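Porin (Pseudomonas aeruginosa, PDB 3T24) forms a beta-barrel channel of the OprD family in the outer membrane, through which small carboxylate-bearing substrates are thought to pass. Local coordinates at residues G176-Q180 against D303-K307; D95-E99 against N161-S166; K213-F217 against D249-N253. All coordinates share one frame. Residues are numbered along the deposited sequence.

In the fold
All three contacts pin loops of one OprD-family beta-barrel. The long loop between strands 150-161 and 192-200 serves two of them: its start, with the last strand residue (161-166), meets strand 96-108 in contact 2, and its middle, 176-180, meets 303-307 in contact 1. Contact 3 joins two neighbouring hairpin ends and touches contact 1 through a probable hydrogen bond of 3.1 Å from Asn253 ND2 to Gln180 O; these two centres are 18 Å apart. Contact 2 stands apart, its centre 27 Å from each of the others and its nearest atoms about 11 Å from contact 1 and about 10 Å from contact 3. There Arg163 also binds a sulfate, probably from the crystallisation liquor.

Contact 1: residues G176-Q180 against D303-K307; sequences GGKRQ and DFANK
A side-chain amide does the work of a backbone partner here: Asn306 OD1 receives the Lys178 N hydrogen bond (2.8 Å) from a type II' beta turn. A glycine-led turn of one long loop of the OprD-family barrel is thus fastened to another loop by this amide, one backbone bond and one salt bridge. The turn runs from Gly176 to Arg179, closed by Arg179 N to Gly176 O at 3.1 Å. Gly177 (phi 47°, psi -137°) holds its first corner, where positive phi suits glycine and a CB would crowd Asn306 OD1. Arg179 and Asn306 lie nearest, CA to CA 4.2 Å, and next to them Lys307 N donates to Lys178 O (3.0 Å, nearly straight). Asn306 is m, which brings its amide to the turn. Gln180 CG rests on Lys307 CD at 3.6 Å; the ends of these side chains bind Asp282 O and Asp341, while Lys178 NZ reaches Leu342 O. Arg179 starts with its CB pointing away, but its extended chain (m, then t, t) brings the guanidinium near buried Asp303, whose OD1 takes Ala305 N (3.1 Å) in an Asx turn. Asp303 OD2, which also meets Tyr287 OH, forms the salt bridge with Arg179 NH2 at 2.8 Å.

Contact 2: residues D95-E99 against N161-S166; sequences DDYGE and NQRDSS. With SO4 (sulfate ion), chain F.
Tyr97 and Glu99 of extended strand 96-108 both direct their CB toward the segment 161-166, and both take chi1 p. Between them Gly98 (phi 135°, psi -161°) has a backbone that a CB would jam against the preceding carbonyl, and its CA lies 4.6 Å from Ser166 CA. The Tyr97 ring, chi2 94°, comes close to carbonyls of the loop: CE1 is 3.5 Å from Arg163 O and CD1 3.6 Å from Asp164 O. Ser166 is m, so that its small OG accepts Gly98 N (3.1 Å) and comes 3.2 Å from Tyr97 CB; a water joins OG (3.1 Å) to Asp96 O (2.9 Å). Ser166 CA makes a CA-H...O contact of 3.0 Å with Gly98 O. This is how a loop leaving strand 150-161 of the porin barrel fastens to a wall strand that pairs with 58-73. The loop bends in a type I turn, Gln162 to Ser165, closed by Ser165 N to Gln162 O at 3.0 Å. Glu99, chi2 t, brings OE1 2.8 Å from Asn161 ND2, at a poor hydrogen-bond angle; Glu99 OE2 is instead hydrogen-bonded to Thr136 OG1. Arg163 points away, p then t,t: its NH1 and NH2 each donate to O4 of a sulfate, probably from the crystallisation liquor, at 2.6 Å.

Contact 3: residues K213-F217 against D249-N253; sequences KLDNF and DGSSN
Two hairpin ends of the barrel lie side by side here. Residues 213-217 finish strand 205-214 and turn into strand 218-230, which pairs antiparallel with strand 235-248; residues 249-253 are the loop leaving that last strand for 255-267. The first end turns tightly, Phe217 N giving a hydrogen bond to Leu214 O at 2.8 Å, with Asp215 (phi -51°, psi 132°) and Asn216 (75°, -15°) at the angles of a type II turn. Asparagine is among the residues that accept positive phi, whereas at Gly250 (105°, -26°) a CB would clash with the preceding carbonyl. Asn216 and Asp249 are nearest, CA to CA 4.5 Å.

Several backbone groups of the turn find partners in the loop. Asn216 N donates to Asp249 OD2 at 2.7 Å, the acid being t and pointing toward the turn. Phe217 O accepts twice: a short 2.5 Å bond from Ser252 OG (p), which also bonds Val254 N, and a weak one of 3.3 Å from Asp249 N. Asn216 O takes a weak 3.2 Å bond from Ser251 N. Gly250 N goes to Asp248 OD1 and Asp215 O to Ser189 OG; the Phe217 side chain touches Ile173, Leu187 and Ser189.

Asp249 OD2 also lies only 3.2 Å from Asp215 OD1, two acceptors of like charge. Lys213 NZ sits 3.2 Å from Asp215 OD1; Lys213 NZ to Asp249 OD2 is a long 4.0 Å. One lysine thus partly offsets the two close carboxylates, and the Asn216 amide adds a donor to Asp249 OD2.

Contact 1: residues G176-Q180 against D303-K307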
loop_
_atom_site.group_PDB
_atom_site.type_symbol
_atom_site.label_atom_id
_atom_site.label_comp_id
_atom_site.label_asym_id
_atom_site.label_seq_id
_atom_site.Cartn_x
_atom_site.Cartn_y
_atom_site.Cartn_z
ATOM N N GLY A 176 -8.426 13.117 -9.848
ATOM C CA GLY A 176 -7.589 13.422 -10.999
ATOM C C GLY A 176 -7.584 12.342 -12.067
ATOM O O GLY A 176 -8.439 11.462 -12.049
ATOM N N GLY A 177 -6.621 12.423 -12.991
ATOM C CA GLY A 177 -6.559 11.540 -14.144
ATOM C C GLY A 177 -7.922 11.426 -14.823
ATOM O O GLY A 177 -8.640 12.399 -14.965
ATOM N N LYS A 178 -8.306 10.223 -15.211
ATOM C CA LYS A 178 -9.637 10.033 -15.767
ATOM C C LYS A 178 -10.519 9.217 -14.810
ATOM O O LYS A 178 -11.390 8.472 -15.255
ATOM C CB LYS A 178 -9.528 9.361 -17.138
ATOM C CG LYS A 178 -8.754 10.187 -18.153
ATOM C CD LYS A 178 -9.473 11.505 -18.421
ATOM C CE LYS A 178 -8.763 12.280 -19.513
ATOM N NZ LYS A 178 -9.493 13.503 -19.856
ATOM N N ARG A 179 -10.257 9.345 -13.508
ATOM C CA ARG A 179 -11.051 8.677 -12.470
ATOM C C ARG A 179 -12.441 9.261 -12.484
ATOM O O ARG A 179 -13.429 8.598 -12.152
ATOM C CB ARG A 179 -10.429 8.868 -11.067
ATOM C CG ARG A 179 -9.092 8.175 -10.869
ATOM C CD ARG A 179 -8.497 8.404 -9.469
ATOM N NE ARG A 179 -7.237 7.661 -9.295
ATOM C CZ ARG A 179 -6.053 8.211 -9.511
ATOM N NH1 ARG A 179 -5.989 9.477 -9.880
ATOM N NH2 ARG A 179 -4.945 7.522 -9.351
ATOM N N GLN A 180 -12.503 10.533 -12.845
ATOM C CA GLN A 180 -13.777 11.158 -13.039
ATOM C C GLN A 180 -14.548 11.262 -11.691
ATOM O O GLN A 180 -15.786 11.336 -11.615
ATOM C CB GLN A 180 -14.440 10.327 -14.103
ATOM C CG GLN A 180 -15.791 9.948 -13.850
ATOM C CD GLN A 180 -16.698 11.012 -14.282
ATOM O OE1 GLN A 180 -16.275 12.140 -14.539
ATOM N NE2 GLN A 180 -17.961 10.685 -14.348
ATOM N N ASP A 303 -2.302 3.137 -11.401
ATOM C CA ASP A 303 -3.193 2.229 -10.689
ATOM C C ASP A 303 -4.265 1.591 -11.595
ATOM O O ASP A 303 -5.035 0.734 -11.163
ATOM C CB ASP A 303 -3.812 2.915 -9.473
ATOM C CG ASP A 303 -4.654 4.096 -9.833
ATOM O OD1 ASP A 303 -4.935 4.319 -11.033
ATOM O OD2 ASP A 303 -5.058 4.806 -8.893
ATOM N N PHE A 304 -4.292 2.011 -12.858
ATOM C CA PHE A 304 -5.217 1.463 -13.842
ATOM C C PHE A 304 -6.631 1.446 -13.324
ATOM O O PHE A 304 -7.398 0.522 -13.583
ATOM C CB PHE A 304 -4.746 0.079 -14.292
ATOM C CG PHE A 304 -3.433 0.133 -14.983
ATOM C CD1 PHE A 304 -3.372 0.243 -16.350
ATOM C CD2 PHE A 304 -2.255 0.169 -14.251
ATOM C CE1 PHE A 304 -2.146 0.333 -16.998
ATOM C CE2 PHE A 304 -1.047 0.275 -14.879
ATOM C CZ PHE A 304 -0.984 0.362 -16.259
ATOM N N ALA A 305 -6.966 2.516 -12.610
ATOM C CA ALA A 305 -8.233 2.627 -11.923
ATOM C C ALA A 305 -9.092 3.782 -12.446
ATOM O O ALA A 305 -9.891 4.332 -11.694
ATOM C CB ALA A 305 -7.979 2.799 -10.426
ATOM N N ASN A 306 -8.907 4.161 -13.712
ATOM C CA ASN A 306 -9.740 5.187 -14.352
ATOM C C ASN A 306 -11.140 4.663 -14.710
ATOM O O ASN A 306 -11.361 3.458 -14.775
ATOM C CB ASN A 306 -9.043 5.759 -15.598
ATOM C CG ASN A 306 -7.718 6.458 -15.267
ATOM O OD1 ASN A 306 -7.711 7.557 -14.713
ATOM N ND2 ASN A 306 -6.600 5.824 -15.618
ATOM N N LYS A 307 -12.082 5.573 -14.929
ATOM C CA LYS A 307 -13.449 5.195 -15.299
ATOM C C LYS A 307 -13.465 4.170 -16.443
ATOM O O LYS A 307 -12.822 4.376 -17.469
ATOM C CB LYS A 307 -14.240 6.438 -15.683
ATOM C CG LYS A 307 -15.689 6.180 -16.149
ATOM C CD LYS A 307 -16.344 7.516 -16.505
ATOM C CE LYS A 307 -17.847 7.422 -16.773
ATOM N NZ LYS A 307 -18.100 6.367 -17.767
#

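Contact 2: residues D95-E99 against N161-S166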
loop_
_atom_site.group_PDB
_atom_site.type_symbol
_atom_site.label_atom_id
_atom_site.label_comp_id
_atom_site.label_asym_id
_atom_site.label_seq_id
_atom_site.Cartn_x
_atom_site.Cartn_y
_atom_site.Cartn_z
ATOM N N ASP A 95 12.812 21.034 3.581
ATOM C CA ASP A 95 14.135 20.436 3.799
ATOM C C ASP A 95 14.062 19.425 4.930
ATOM O O ASP A 95 14.577 18.325 4.812
ATOM C CB ASP A 95 15.225 21.470 4.077
ATOM C CG ASP A 95 15.664 22.213 2.822
ATOM O OD1 ASP A 95 15.287 21.782 1.711
ATOM O OD2 ASP A 95 16.399 23.223 2.948
ATOM N N ASP A 96 13.402 19.807 6.016
ATOM C CA ASP A 96 13.163 18.903 7.133
ATOM C C ASP A 96 11.677 18.711 7.298
ATOM O O ASP A 96 10.916 19.671 7.288
ATOM C CB ASP A 96 13.734 19.454 8.441
ATOM C CG ASP A 96 15.183 19.851 8.319
ATOM O OD1 ASP A 96 15.972 19.093 7.715
ATOM O OD2 ASP A 96 15.541 20.936 8.823
ATOM N N TYR A 97 11.274 17.463 7.473
ATOM C CA TYR A 97 9.886 17.148 7.727
ATOM C C TYR A 97 9.825 15.810 8.469
ATOM O O TYR A 97 10.845 15.160 8.683
ATOM C CB TYR A 97 9.090 17.105 6.399
ATOM C CG TYR A 97 9.641 16.108 5.405
ATOM C CD1 TYR A 97 9.129 14.820 5.331
ATOM C CD2 TYR A 97 10.709 16.436 4.580
ATOM C CE1 TYR A 97 9.653 13.884 4.445
ATOM C CE2 TYR A 97 11.242 15.509 3.686
ATOM C CZ TYR A 97 10.703 14.240 3.620
ATOM O OH TYR A 97 11.222 13.321 2.738
ATOM N N GLY A 98 8.622 15.408 8.855
ATOM C CA GLY A 98 8.425 14.171 9.572
ATOM C C GLY A 98 7.479 14.376 10.743
ATOM O O GLY A 98 6.737 15.365 10.798
ATOM N N GLU A 99 7.522 13.445 11.693
ATOM C CA GLU A 99 6.589 13.452 12.807
ATOM C C GLU A 99 7.043 12.564 13.956
ATOM O O GLU A 99 7.896 11.686 13.800
ATOM C CB GLU A 99 5.216 12.977 12.338
ATOM C CG GLU A 99 5.279 11.665 11.564
ATOM C CD GLU A 99 3.920 11.006 11.398
ATOM O OE1 GLU A 99 2.966 11.421 12.086
ATOM O OE2 GLU A 99 3.801 10.064 10.587
ATOM N N ASN A 161 -1.230 11.801 8.181
ATOM C CA ASN A 161 0.054 12.474 8.126
ATOM C C ASN A 161 0.731 11.894 6.925
ATOM O O ASN A 161 1.209 10.747 6.959
ATOM C CB ASN A 161 0.894 12.248 9.391
ATOM C CG ASN A 161 2.222 13.030 9.367
ATOM O OD1 ASN A 161 2.936 13.034 8.358
ATOM N ND2 ASN A 161 2.543 13.706 10.477
ATOM N N GLN A 162 0.722 12.673 5.850
ATOM C CA GLN A 162 1.227 12.201 4.578
ATOM C C GLN A 162 2.734 12.001 4.669
ATOM O O GLN A 162 3.406 12.576 5.522
ATOM C CB GLN A 162 0.877 13.189 3.467
ATOM C CG GLN A 162 -0.608 13.512 3.352
ATOM C CD GLN A 162 -1.443 12.333 2.850
ATOM O OE1 GLN A 162 -0.970 11.201 2.808
ATOM N NE2 GLN A 162 -2.695 12.604 2.466
ATOM N N ARG A 163 3.258 11.179 3.777
ATOM C CA ARG A 163 4.665 10.802 3.788
ATOM C C ARG A 163 5.655 11.978 3.692
ATOM O O ARG A 163 6.755 11.919 4.230
ATOM C CB ARG A 163 4.892 9.860 2.620
ATOM C CG ARG A 163 4.466 10.470 1.295
ATOM C CD ARG A 163 4.702 9.505 0.178
ATOM N NE ARG A 163 4.320 10.036 -1.130
ATOM C CZ ARG A 163 4.147 9.265 -2.200
ATOM N NH1 ARG A 163 4.310 7.956 -2.073
ATOM N NH2 ARG A 163 3.790 9.785 -3.382
ATOM N N ASP A 164 5.276 13.037 2.986
ATOM C CA ASP A 164 6.177 14.173 2.771
ATOM C C ASP A 164 5.834 15.322 3.719
ATOM O O ASP A 164 6.376 16.417 3.610
ATOM C CB ASP A 164 6.008 14.660 1.343
ATOM C CG ASP A 164 4.563 15.023 1.034
ATOM O OD1 ASP A 164 4.208 16.213 1.191
ATOM O OD2 ASP A 164 3.774 14.116 0.668
ATOM N N SER A 165 4.921 15.065 4.644
ATOM C CA SER A 165 4.351 16.109 5.490
ATOM C C SER A 165 4.881 16.081 6.929
ATOM O O SER A 165 5.548 15.132 7.340
ATOM C CB SER A 165 2.822 15.982 5.482
ATOM O OG SER A 165 2.221 16.844 6.432
ATOM N N SER A 166 4.571 17.119 7.697
ATOM C CA SER A 166 5.063 17.200 9.065
ATOM C C SER A 166 3.989 17.160 10.139
ATOM O O SER A 166 4.297 16.955 11.316
ATOM C CB SER A 166 5.944 18.420 9.251
ATOM O OG SER A 166 7.227 18.147 8.746
HETATM S S SO4 F . 4.293 6.538 -5.114
HETATM O O1 SO4 F . 3.572 5.279 -5.285
HETATM O O2 SO4 F . 5.496 6.339 -4.310
HETATM O O3 SO4 F . 4.729 7.089 -6.391
HETATM O O4 SO4 F . 3.387 7.476 -4.448
HETATM O O HOH W 1 8.206 20.732 7.248
#

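Contact 3: residues K213-F217 against D249-N253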
loop_
_atom_site.group_PDB
_atom_site.type_symbol
_atom_site.label_atom_id
_atom_site.label_comp_id
_atom_site.label_asym_id
_atom_site.label_seq_id
_atom_site.Cartn_x
_atom_site.Cartn_y
_atom_site.Cartn_z
ATOM N N LYS A 213 -15.909 3.856 5.312
ATOM C CA LYS A 213 -16.618 5.070 4.957
ATOM C C LYS A 213 -15.806 6.326 5.237
ATOM O O LYS A 213 -15.534 6.663 6.383
ATOM C CB LYS A 213 -17.966 5.141 5.684
ATOM C CG LYS A 213 -18.791 6.361 5.301
ATOM C CD LYS A 213 -20.038 6.460 6.155
ATOM C CE LYS A 213 -20.269 7.898 6.553
ATOM N NZ LYS A 213 -21.173 7.992 7.715
ATOM N N LEU A 214 -15.411 7.024 4.183
ATOM C CA LEU A 214 -14.799 8.331 4.347
ATOM C C LEU A 214 -15.943 9.345 4.375
ATOM O O LEU A 214 -16.574 9.623 3.348
ATOM C CB LEU A 214 -13.818 8.626 3.219
ATOM C CG LEU A 214 -13.032 9.933 3.340
ATOM C CD1 LEU A 214 -12.170 9.971 4.646
ATOM C CD2 LEU A 214 -12.164 10.184 2.085
ATOM N N ASP A 215 -16.225 9.886 5.551
ATOM C CA ASP A 215 -17.445 10.662 5.719
ATOM C C ASP A 215 -17.580 11.732 4.633
ATOM O O ASP A 215 -16.624 12.468 4.340
ATOM C CB ASP A 215 -17.521 11.266 7.124
ATOM C CG ASP A 215 -18.934 11.592 7.547
ATOM O OD1 ASP A 215 -19.880 10.869 7.162
ATOM O OD2 ASP A 215 -19.103 12.587 8.272
ATOM N N ASN A 216 -18.780 11.782 4.040
ATOM C CA ASN A 216 -19.131 12.708 2.959
ATOM C C ASN A 216 -18.549 12.381 1.578
ATOM O O ASN A 216 -19.025 12.900 0.553
ATOM C CB ASN A 216 -18.862 14.173 3.353
ATOM C CG ASN A 216 -19.691 14.599 4.560
ATOM O OD1 ASN A 216 -20.876 14.267 4.668
ATOM N ND2 ASN A 216 -19.064 15.305 5.487
ATOM N N PHE A 217 -17.555 11.499 1.540
ATOM C CA PHE A 217 -16.945 11.116 0.271
ATOM C C PHE A 217 -17.545 9.858 -0.324
ATOM O O PHE A 217 -18.095 9.899 -1.419
ATOM C CB PHE A 217 -15.425 10.963 0.422
ATOM C CG PHE A 217 -14.705 12.265 0.541
ATOM C CD1 PHE A 217 -14.140 12.860 -0.574
ATOM C CD2 PHE A 217 -14.617 12.916 1.769
ATOM C CE1 PHE A 217 -13.475 14.055 -0.470
ATOM C CE2 PHE A 217 -13.964 14.124 1.881
ATOM C CZ PHE A 217 -13.378 14.694 0.757
ATOM N N ASP A 249 -21.254 9.450 -0.569
ATOM C CA ASP A 249 -21.779 9.723 0.773
ATOM C C ASP A 249 -22.341 11.147 0.896
ATOM O O ASP A 249 -22.193 11.799 1.927
ATOM C CB ASP A 249 -20.709 9.472 1.854
ATOM C CG ASP A 249 -21.305 9.418 3.267
ATOM O OD1 ASP A 249 -22.432 8.902 3.401
ATOM O OD2 ASP A 249 -20.663 9.895 4.238
ATOM N N GLY A 250 -22.969 11.629 -0.170
ATOM C CA GLY A 250 -23.673 12.895 -0.125
ATOM C C GLY A 250 -22.986 14.069 -0.809
ATOM O O GLY A 250 -23.634 15.005 -1.234
ATOM N N SER A 251 -21.667 14.045 -0.922
ATOM C CA SER A 251 -20.994 15.226 -1.437
ATOM C C SER A 251 -19.978 14.903 -2.516
ATOM O O SER A 251 -19.170 15.755 -2.848
ATOM C CB SER A 251 -20.347 16.029 -0.305
ATOM O OG SER A 251 -21.327 16.537 0.597
ATOM N N SER A 252 -20.049 13.687 -3.068
ATOM C CA SER A 252 -19.269 13.315 -4.255
ATOM C C SER A 252 -20.158 12.633 -5.285
ATOM O O SER A 252 -21.351 12.542 -5.092
ATOM C CB SER A 252 -18.137 12.361 -3.894
ATOM O OG SER A 252 -18.657 11.088 -3.572
ATOM N N ASN A 253 -19.560 12.127 -6.363
ATOM C CA ASN A 253 -20.310 11.386 -7.379
ATOM C C ASN A 253 -19.791 9.959 -7.457
ATOM O O ASN A 253 -20.068 9.239 -8.418
ATOM C CB ASN A 253 -20.182 12.038 -8.764
ATOM C CG ASN A 253 -18.763 11.922 -9.329
ATOM O OD1 ASN A 253 -17.786 11.753 -8.569
ATOM N ND2 ASN A 253 -18.635 12.026 -10.655
#